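Local coordinates for folylpolyglutamate synthase protein FOLC (Mycobacterium tuberculosis, PDB 2VOS), which probably adds L-glutamate to dihydropteroate and to tetrahydrofolate and its polyglutamates, at the cost of ATP, giving dihydrofolate and folylpolyglutamates, at residues 64-69 / 169-174; 78-83 / 93-98. One frame throughout, in Å; residues are numbered along the deposited sequence.

Contact 1: residues 64-69 / 169-174; sequences YPSIHI and DVAVVE. With CO (cobalt (II) ion), chain E.
Two neighbouring parallel strands, 66-69 and 170-174, are laced together by four backbone hydrogen bonds that zigzag between them. A171 N gives to P65 O at 3.0 Å, and further along I67 N reaches A171 O, V173 N reaches I67 O and I69 N reaches V173 O, the last three nearly along their C=O axes. The packing is tight along the middle and the C-terminal ends. There I69, with CG1 anti to its carbonyl carbon (chi1 -60°), puts CD1 against V172 CG1 at 3.6 Å, and A79 and V82 of helix 75-88 close over this face. On the other face S66 OG sits beside A171 CB at 3.6 Å, while the imidazole of H68 turns its edge to the neighbouring strand, CD2 lying 3.2 Å from V173 O; its NE2 is held by T184. These are central strands of the P-loop-type sheet of the Mur ligase middle domain, and the 170-174 strand ends at the nucleotide site. E174 runs out fully extended (chi2 178°) and binds the cobalt ion through OE2 at 2.2 Å, beside two waters, T76 OG1 and S98 O. The opposite end is looser: I67 CD1 and V170 CG1 are 4.2 Å apart, and the exposed D169 points its CB away from segment 64-69, its OD2 hydrogen-bonded to R92 N.

Contact 2: residues 78-83 / 93-98; sequences VARMVD and TGRTTS. With CO (cobalt (II) ion), chain E.
D83 is the centre of this contact, its carboxylate gripping two side chains of the strand at once. With CG anti to the backbone N (chi1 -168°), the group hangs from the helix toward strand 93-96 and divides its oxygens between them. OD1 accepts from T93 OG1 at 2.6 Å, the hydroxyl coming in from above the carboxylate plane. OD2 takes R95 NE at 2.7 Å on its anti lone pair, a salt bridge in which R95 NH2 adds only a weak bond at 3.3 Å. The planes stand 56° apart, and both guanidinium nitrogens turn to the same oxygen, so this is not the flat two-oxygen pairing. Water 4 donates to both D83 OD2 and T93 OG1. R95 bends at chi3, and R80 crosses it obliquely, laying CG over one guanidinium face. Their like-charged NH1 atoms come within 3.4 Å without bonding; D83 probably eases the repulsion, while R80 NH2 is bonded to Q487 O and T334 OG1. Water 3 bridges R80 NH1 to T97 OG1. Beside this polar cluster A79 CB meets T97 CG2 at 3.7 Å. Segment 78-83 runs antiparallel to strand 93-96, 176° between directions and 9.2 Å between axes. Helix 75-88 links parallel strands 66-70 and 93-96 as a beta-alpha-beta crossover of the P-loop-type fold, its A79 and V82 reaching strands 66-70 and 170-174 and its selenomethionine M81 packing on helix 296-312.

In the fold
The two contacts, centres about 8 Å apart, both involve strands of one mixed sheet, where strand 170-174 runs between 66-70 and 93-96. Along the chain, strand 66-70 leads to the ADP-binding residues N73 to S77, the last three in the first turn of helix 75-88, which crosses over to strand 93-96; strand 170-174 comes much later and slots in between. Contact 2 therefore falls within the span that contact 1 brackets. G94 hydrogen-bonds probably to V170 and V172, joining the strands directly, and I69 CD1 packs on A79 CA. Both contacts end at one cobalt ion, with E174 from contact 1 and S98 from contact 2 converging beside the bound ADP.

Contact 1: residues 64-69 / 169-174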
ATOM      1  N   TYR A  64     -20.674  -4.009   9.808  1.00 31.66           N
ATOM      2  CA  TYR A  64     -19.526  -4.351  10.634  1.00 30.78           C
ATOM      3  C   TYR A  64     -18.826  -3.034  10.791  1.00 30.30           C
ATOM      4  O   TYR A  64     -19.001  -2.121   9.985  1.00 31.65           O
ATOM      5  CB  TYR A  64     -18.589  -5.367   9.912  1.00 29.51           C
ATOM      6  CG  TYR A  64     -18.548  -5.112   8.396  1.00 27.52           C
ATOM      7  CD1 TYR A  64     -17.762  -4.104   7.840  1.00 27.45           C
ATOM      8  CD2 TYR A  64     -19.323  -5.869   7.559  1.00 26.29           C
ATOM      9  CE1 TYR A  64     -17.774  -3.842   6.463  1.00 26.84           C
ATOM     10  CE2 TYR A  64     -19.338  -5.647   6.169  1.00 27.77           C
ATOM     11  CZ  TYR A  64     -18.597  -4.638   5.649  1.00 27.45           C
ATOM     12  OH  TYR A  64     -18.639  -4.501   4.302  1.00 29.86           O
ATOM     13  N   PRO A  65     -18.028  -2.904  11.835  1.00 30.24           N
ATOM     14  CA  PRO A  65     -17.206  -1.698  12.028  1.00 30.03           C
ATOM     15  C   PRO A  65     -15.933  -1.827  11.208  1.00 30.87           C
ATOM     16  O   PRO A  65     -15.541  -2.982  10.903  1.00 30.84           O
ATOM     17  CB  PRO A  65     -16.844  -1.770  13.522  1.00 28.95           C
ATOM     18  CG  PRO A  65     -16.737  -3.241  13.765  1.00 28.78           C
ATOM     19  CD  PRO A  65     -17.920  -3.856  12.954  1.00 28.67           C
ATOM     20  N   SER A  66     -15.324  -0.705  10.825  1.00 30.50           N
ATOM     21  CA  SER A  66     -14.121  -0.703   9.985  1.00 30.73           C
ATOM     22  C   SER A  66     -13.036   0.145  10.604  1.00 30.64           C
ATOM     23  O   SER A  66     -13.302   1.096  11.354  1.00 29.76           O
ATOM     24  CB  SER A  66     -14.390  -0.042   8.596  1.00 32.10           C
ATOM     25  OG  SER A  66     -15.280  -0.808   7.756  1.00 31.38           O
ATOM     26  N   ILE A  67     -11.806  -0.148  10.223  1.00 29.04           N
ATOM     27  CA  ILE A  67     -10.700   0.738  10.477  1.00 27.83           C
ATOM     28  C   ILE A  67     -10.228   1.175   9.086  1.00 28.02           C
ATOM     29  O   ILE A  67      -9.962   0.322   8.208  1.00 27.78           O
ATOM     30  CB  ILE A  67      -9.549  -0.056  11.191  1.00 27.85           C
ATOM     31  CG1 ILE A  67     -10.044  -0.597  12.549  1.00 29.95           C
ATOM     32  CG2 ILE A  67      -8.258   0.780  11.324  1.00 25.92           C
ATOM     33  CD1 ILE A  67      -9.130  -1.743  13.081  1.00 30.21           C
ATOM     34  N   HIS A  68     -10.153   2.483   8.890  1.00 27.51           N
ATOM     35  CA  HIS A  68     -10.160   3.114   7.590  1.00 28.05           C
ATOM     36  C   HIS A  68      -8.841   3.843   7.447  1.00 27.24           C
ATOM     37  O   HIS A  68      -8.453   4.641   8.295  1.00 28.49           O
ATOM     38  CB  HIS A  68     -11.363   4.068   7.484  1.00 27.75           C
ATOM     39  CG  HIS A  68     -11.724   4.444   6.074  1.00 30.81           C
ATOM     40  ND1 HIS A  68     -12.705   5.366   5.774  1.00 29.18           N
ATOM     41  CD2 HIS A  68     -11.255   3.994   4.883  1.00 28.00           C
ATOM     42  CE1 HIS A  68     -12.819   5.474   4.459  1.00 32.90           C
ATOM     43  NE2 HIS A  68     -11.955   4.643   3.896  1.00 28.03           N
ATOM     44  N   ILE A  69      -8.105   3.571   6.371  1.00 25.83           N
ATOM     45  CA  ILE A  69      -6.733   4.024   6.309  1.00 24.48           C
ATOM     46  C   ILE A  69      -6.440   4.883   5.065  1.00 25.93           C
ATOM     47  O   ILE A  69      -6.685   4.442   3.921  1.00 26.28           O
ATOM     48  CB  ILE A  69      -5.750   2.772   6.318  1.00 25.14           C
ATOM     49  CG1 ILE A  69      -5.953   1.948   7.624  1.00 24.24           C
ATOM     50  CG2 ILE A  69      -4.326   3.189   6.117  1.00 22.69           C
ATOM     51  CD1 ILE A  69      -5.546   0.442   7.448  1.00 22.93           C
ATOM     52  N   ASP A 169     -15.900  -9.873  11.587  1.00 36.75           N
ATOM     53  CA  ASP A 169     -16.103  -9.073  12.826  1.00 38.47           C
ATOM     54  C   ASP A 169     -15.619  -7.612  12.604  1.00 37.88           C
ATOM     55  O   ASP A 169     -16.170  -6.665  13.194  1.00 37.86           O
ATOM     56  CB  ASP A 169     -15.271  -9.660  13.987  1.00 37.60           C
ATOM     57  CG  ASP A 169     -15.736 -10.989  14.394  1.00 39.90           C
ATOM     58  OD1 ASP A 169     -16.961 -11.168  14.394  1.00 35.30           O
ATOM     59  OD2 ASP A 169     -14.880 -11.860  14.722  1.00 37.97           O
ATOM     60  N   VAL A 170     -14.586  -7.444  11.795  1.00 38.81           N
ATOM     61  CA  VAL A 170     -13.953  -6.130  11.588  1.00 39.38           C
ATOM     62  C   VAL A 170     -13.431  -6.031  10.174  1.00 39.74           C
ATOM     63  O   VAL A 170     -12.784  -6.977   9.639  1.00 38.92           O
ATOM     64  CB  VAL A 170     -12.679  -5.908  12.511  1.00 41.96           C
ATOM     65  CG1 VAL A 170     -12.225  -4.428  12.400  1.00 42.56           C
ATOM     66  CG2 VAL A 170     -12.982  -6.306  14.007  1.00 44.27           C
ATOM     67  N   ALA A 171     -13.662  -4.889   9.533  1.00 38.21           N
ATOM     68  CA  ALA A 171     -13.072  -4.706   8.199  1.00 38.23           C
ATOM     69  C   ALA A 171     -11.921  -3.703   8.277  1.00 38.56           C
ATOM     70  O   ALA A 171     -11.998  -2.695   9.028  1.00 39.72           O
ATOM     71  CB  ALA A 171     -14.104  -4.218   7.202  1.00 35.33           C
ATOM     72  N   VAL A 172     -10.890  -3.935   7.471  1.00 37.87           N
ATOM     73  CA  VAL A 172      -9.777  -3.027   7.428  1.00 37.51           C
ATOM     74  C   VAL A 172      -9.751  -2.466   6.008  1.00 39.08           C
ATOM     75  O   VAL A 172      -9.633  -3.233   5.020  1.00 38.74           O
ATOM     76  CB  VAL A 172      -8.418  -3.784   7.649  1.00 38.59           C
ATOM     77  CG1 VAL A 172      -7.281  -2.746   7.644  1.00 39.13           C
ATOM     78  CG2 VAL A 172      -8.457  -4.546   8.983  1.00 37.45           C
ATOM     79  N   VAL A 173      -9.901  -1.157   5.878  1.00 37.49           N
ATOM     80  CA  VAL A 173     -10.286  -0.626   4.570  1.00 38.20           C
ATOM     81  C   VAL A 173      -9.293   0.430   4.137  1.00 39.63           C
ATOM     82  O   VAL A 173      -9.178   1.498   4.780  1.00 40.61           O
ATOM     83  CB  VAL A 173     -11.673   0.024   4.654  1.00 38.32           C
ATOM     84  CG1 VAL A 173     -12.032   0.672   3.231  1.00 37.29           C
ATOM     85  CG2 VAL A 173     -12.729  -1.043   5.104  1.00 38.00           C
ATOM     86  N   GLU A 174      -8.569   0.177   3.055  1.00 39.24           N
ATOM     87  CA  GLU A 174      -7.614   1.152   2.578  1.00 39.58           C
ATOM     88  C   GLU A 174      -8.288   2.059   1.524  1.00 40.39           C
ATOM     89  O   GLU A 174      -8.952   1.573   0.625  1.00 38.98           O
ATOM     90  CB  GLU A 174      -6.426   0.446   1.917  1.00 40.11           C
ATOM     91  CG  GLU A 174      -5.476   1.342   1.206  1.00 40.77           C
ATOM     92  CD  GLU A 174      -4.275   0.597   0.596  1.00 45.71           C
ATOM     93  OE1 GLU A 174      -4.181  -0.647   0.635  1.00 45.86           O
ATOM     94  OE2 GLU A 174      -3.394   1.294   0.076  1.00 45.70           O
TER
HETATM   95 CO    CO E1493      -1.648   0.722  -1.061  1.00 28.96          CO
HETATM   96  O   HOH W   1      -1.836   2.460  -2.330  1.00 32.68           O
HETATM   97  O   HOH W   2       0.026   0.050  -2.144  1.00 33.04           O

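Contact 2: residues 78-83 / 93-98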
ATOM      1  N   VAL A  78       0.323  -0.799   6.558  1.00 23.81           N
ATOM      2  CA  VAL A  78      -0.419  -0.587   7.820  1.00 22.74           C
ATOM      3  C   VAL A  78      -1.693  -1.418   7.808  1.00 23.41           C
ATOM      4  O   VAL A  78      -2.074  -2.006   8.845  1.00 25.74           O
ATOM      5  CB  VAL A  78      -0.765   0.938   8.076  1.00 24.91           C
ATOM      6  CG1 VAL A  78      -1.791   1.070   9.297  1.00 22.41           C
ATOM      7  CG2 VAL A  78       0.550   1.702   8.408  1.00 20.52           C
ATOM      8  N   ALA A  79      -2.388  -1.485   6.663  1.00 21.69           N
ATOM      9  CA  ALA A  79      -3.644  -2.254   6.577  1.00 21.28           C
ATOM     10  C   ALA A  79      -3.331  -3.705   6.932  1.00 21.41           C
ATOM     11  O   ALA A  79      -4.064  -4.341   7.666  1.00 21.39           O
ATOM     12  CB  ALA A  79      -4.238  -2.200   5.183  1.00 18.75           C
ATOM     13  N   ARG A  80      -2.262  -4.245   6.351  1.00 21.71           N
ATOM     14  CA  ARG A  80      -1.914  -5.659   6.624  1.00 22.15           C
ATOM     15  C   ARG A  80      -1.460  -5.933   8.067  1.00 23.18           C
ATOM     16  O   ARG A  80      -1.713  -7.036   8.567  1.00 23.38           O
ATOM     17  CB  ARG A  80      -0.848  -6.160   5.680  1.00 22.13           C
ATOM     18  CG  ARG A  80      -1.389  -6.102   4.173  1.00 21.98           C
ATOM     19  CD  ARG A  80      -0.263  -6.559   3.216  1.00 23.86           C
ATOM     20  NE  ARG A  80       0.054  -8.004   3.329  1.00 23.56           N
ATOM     21  CZ  ARG A  80      -0.520  -8.975   2.608  1.00 24.14           C
ATOM     22  NH1 ARG A  80      -1.470  -8.717   1.710  1.00 20.88           N
ATOM     23  NH2 ARG A  80      -0.155 -10.238   2.788  1.00 24.36           N
HETATM   24  N   MSE A  81      -0.801  -4.956   8.703  1.00 21.95           N
HETATM   25  CA  MSE A  81      -0.425  -5.019  10.111  1.00 23.59           C
HETATM   26  C   MSE A  81      -1.664  -4.995  11.029  1.00 23.68           C
HETATM   27  O   MSE A  81      -1.774  -5.823  11.917  1.00 25.11           O
HETATM   28  CB  MSE A  81       0.485  -3.856  10.480  1.00 23.09           C
HETATM   29  CG  MSE A  81       1.910  -4.116   9.943  1.00 24.95           C
HETATM   30 SE   MSE A  81       2.858  -2.417  10.050  1.00 28.32          SE
HETATM   31  CE  MSE A  81       4.576  -2.958   9.395  1.00 23.63           C
ATOM     32  N   VAL A  82      -2.578  -4.061  10.795  1.00 23.36           N
ATOM     33  CA  VAL A  82      -3.876  -4.055  11.480  1.00 24.29           C
ATOM     34  C   VAL A  82      -4.577  -5.396  11.357  1.00 25.14           C
ATOM     35  O   VAL A  82      -5.047  -5.929  12.347  1.00 26.82           O
ATOM     36  CB  VAL A  82      -4.786  -2.911  10.910  1.00 24.21           C
ATOM     37  CG1 VAL A  82      -6.242  -3.028  11.381  1.00 21.81           C
ATOM     38  CG2 VAL A  82      -4.176  -1.527  11.231  1.00 25.04           C
ATOM     39  N   ASP A  83      -4.675  -5.953  10.141  1.00 24.58           N
ATOM     40  CA  ASP A  83      -5.285  -7.258   9.935  1.00 24.33           C
ATOM     41  C   ASP A  83      -4.569  -8.326  10.799  1.00 24.46           C
ATOM     42  O   ASP A  83      -5.187  -9.138  11.552  1.00 25.00           O
ATOM     43  CB  ASP A  83      -5.180  -7.602   8.429  1.00 23.97           C
ATOM     44  CG  ASP A  83      -6.028  -8.806   8.038  1.00 28.45           C
ATOM     45  OD1 ASP A  83      -6.435  -9.560   8.964  1.00 28.51           O
ATOM     46  OD2 ASP A  83      -6.267  -9.015   6.810  1.00 27.76           O
ATOM     47  N   THR A  93     -11.326 -11.086  10.279  1.00 26.01           N
ATOM     48  CA  THR A  93     -11.190  -9.810   9.556  1.00 26.68           C
ATOM     49  C   THR A  93     -11.599  -9.893   8.070  1.00 25.84           C
ATOM     50  O   THR A  93     -11.574 -10.963   7.440  1.00 25.86           O
ATOM     51  CB  THR A  93      -9.712  -9.331   9.507  1.00 27.46           C
ATOM     52  OG1 THR A  93      -8.921 -10.413   8.995  1.00 26.85           O
ATOM     53  CG2 THR A  93      -9.233  -8.915  10.911  1.00 23.72           C
ATOM     54  N   GLY A  94     -11.960  -8.754   7.522  1.00 24.87           N
ATOM     55  CA  GLY A  94     -11.958  -8.609   6.051  1.00 25.04           C
ATOM     56  C   GLY A  94     -11.032  -7.436   5.806  1.00 26.62           C
ATOM     57  O   GLY A  94     -10.981  -6.498   6.611  1.00 26.02           O
ATOM     58  N   ARG A  95     -10.296  -7.467   4.699  1.00 25.26           N
ATOM     59  CA  ARG A  95      -9.383  -6.401   4.420  1.00 25.10           C
ATOM     60  C   ARG A  95      -9.434  -6.081   2.909  1.00 26.79           C
ATOM     61  O   ARG A  95      -9.405  -6.990   2.046  1.00 27.32           O
ATOM     62  CB  ARG A  95      -7.932  -6.800   4.812  1.00 23.45           C
ATOM     63  CG  ARG A  95      -6.927  -5.795   4.238  1.00 23.26           C
ATOM     64  CD  ARG A  95      -5.498  -6.013   4.783  1.00 24.25           C
ATOM     65  NE  ARG A  95      -5.100  -7.442   4.949  1.00 23.15           N
ATOM     66  CZ  ARG A  95      -4.633  -8.211   3.957  1.00 27.15           C
ATOM     67  NH1 ARG A  95      -4.568  -7.745   2.683  1.00 23.62           N
ATOM     68  NH2 ARG A  95      -4.226  -9.445   4.228  1.00 23.58           N
ATOM     69  N   THR A  96      -9.534  -4.791   2.593  1.00 27.45           N
ATOM     70  CA  THR A  96      -9.498  -4.419   1.206  1.00 27.34           C
ATOM     71  C   THR A  96      -8.341  -3.460   1.043  1.00 28.07           C
ATOM     72  O   THR A  96      -8.175  -2.497   1.809  1.00 29.41           O
ATOM     73  CB  THR A  96     -10.859  -3.934   0.627  1.00 28.76           C
ATOM     74  OG1 THR A  96     -10.686  -3.585  -0.754  1.00 27.57           O
ATOM     75  CG2 THR A  96     -11.476  -2.764   1.395  1.00 26.29           C
ATOM     76  N   THR A  97      -7.468  -3.788   0.102  1.00 27.52           N
ATOM     77  CA  THR A  97      -6.288  -2.990  -0.161  1.00 28.52           C
ATOM     78  C   THR A  97      -6.162  -2.724  -1.665  1.00 29.86           C
ATOM     79  O   THR A  97      -6.876  -3.315  -2.463  1.00 28.72           O
ATOM     80  CB  THR A  97      -4.965  -3.692   0.280  1.00 30.13           C
ATOM     81  OG1 THR A  97      -4.952  -5.034  -0.245  1.00 29.80           O
ATOM     82  CG2 THR A  97      -4.821  -3.743   1.850  1.00 27.40           C
ATOM     83  N   SER A  98      -5.273  -1.783  -2.012  1.00 30.38           N
ATOM     84  CA  SER A  98      -5.025  -1.412  -3.386  1.00 33.22           C
ATOM     85  C   SER A  98      -3.674  -0.687  -3.468  1.00 32.94           C
ATOM     86  O   SER A  98      -3.076  -0.250  -2.432  1.00 32.34           O
ATOM     87  CB  SER A  98      -6.161  -0.574  -3.969  1.00 33.19           C
ATOM     88  OG  SER A  98      -6.305   0.558  -3.153  1.00 39.30           O
TER
HETATM   89 CO    CO E1493      -1.648   0.722  -1.061  1.00 28.96          CO
HETATM   90  O   HOH W   3      -2.516  -6.263   0.375  1.00 27.82           O
HETATM   91  O   HOH W   4      -8.483 -10.314   6.038  1.00 25.48           O
HETATM   92  O   HOH W   1      -1.836   2.460  -2.330  1.00 32.68           O
HETATM   93  O   HOH W   2       0.026   0.050  -2.144  1.00 33.04           O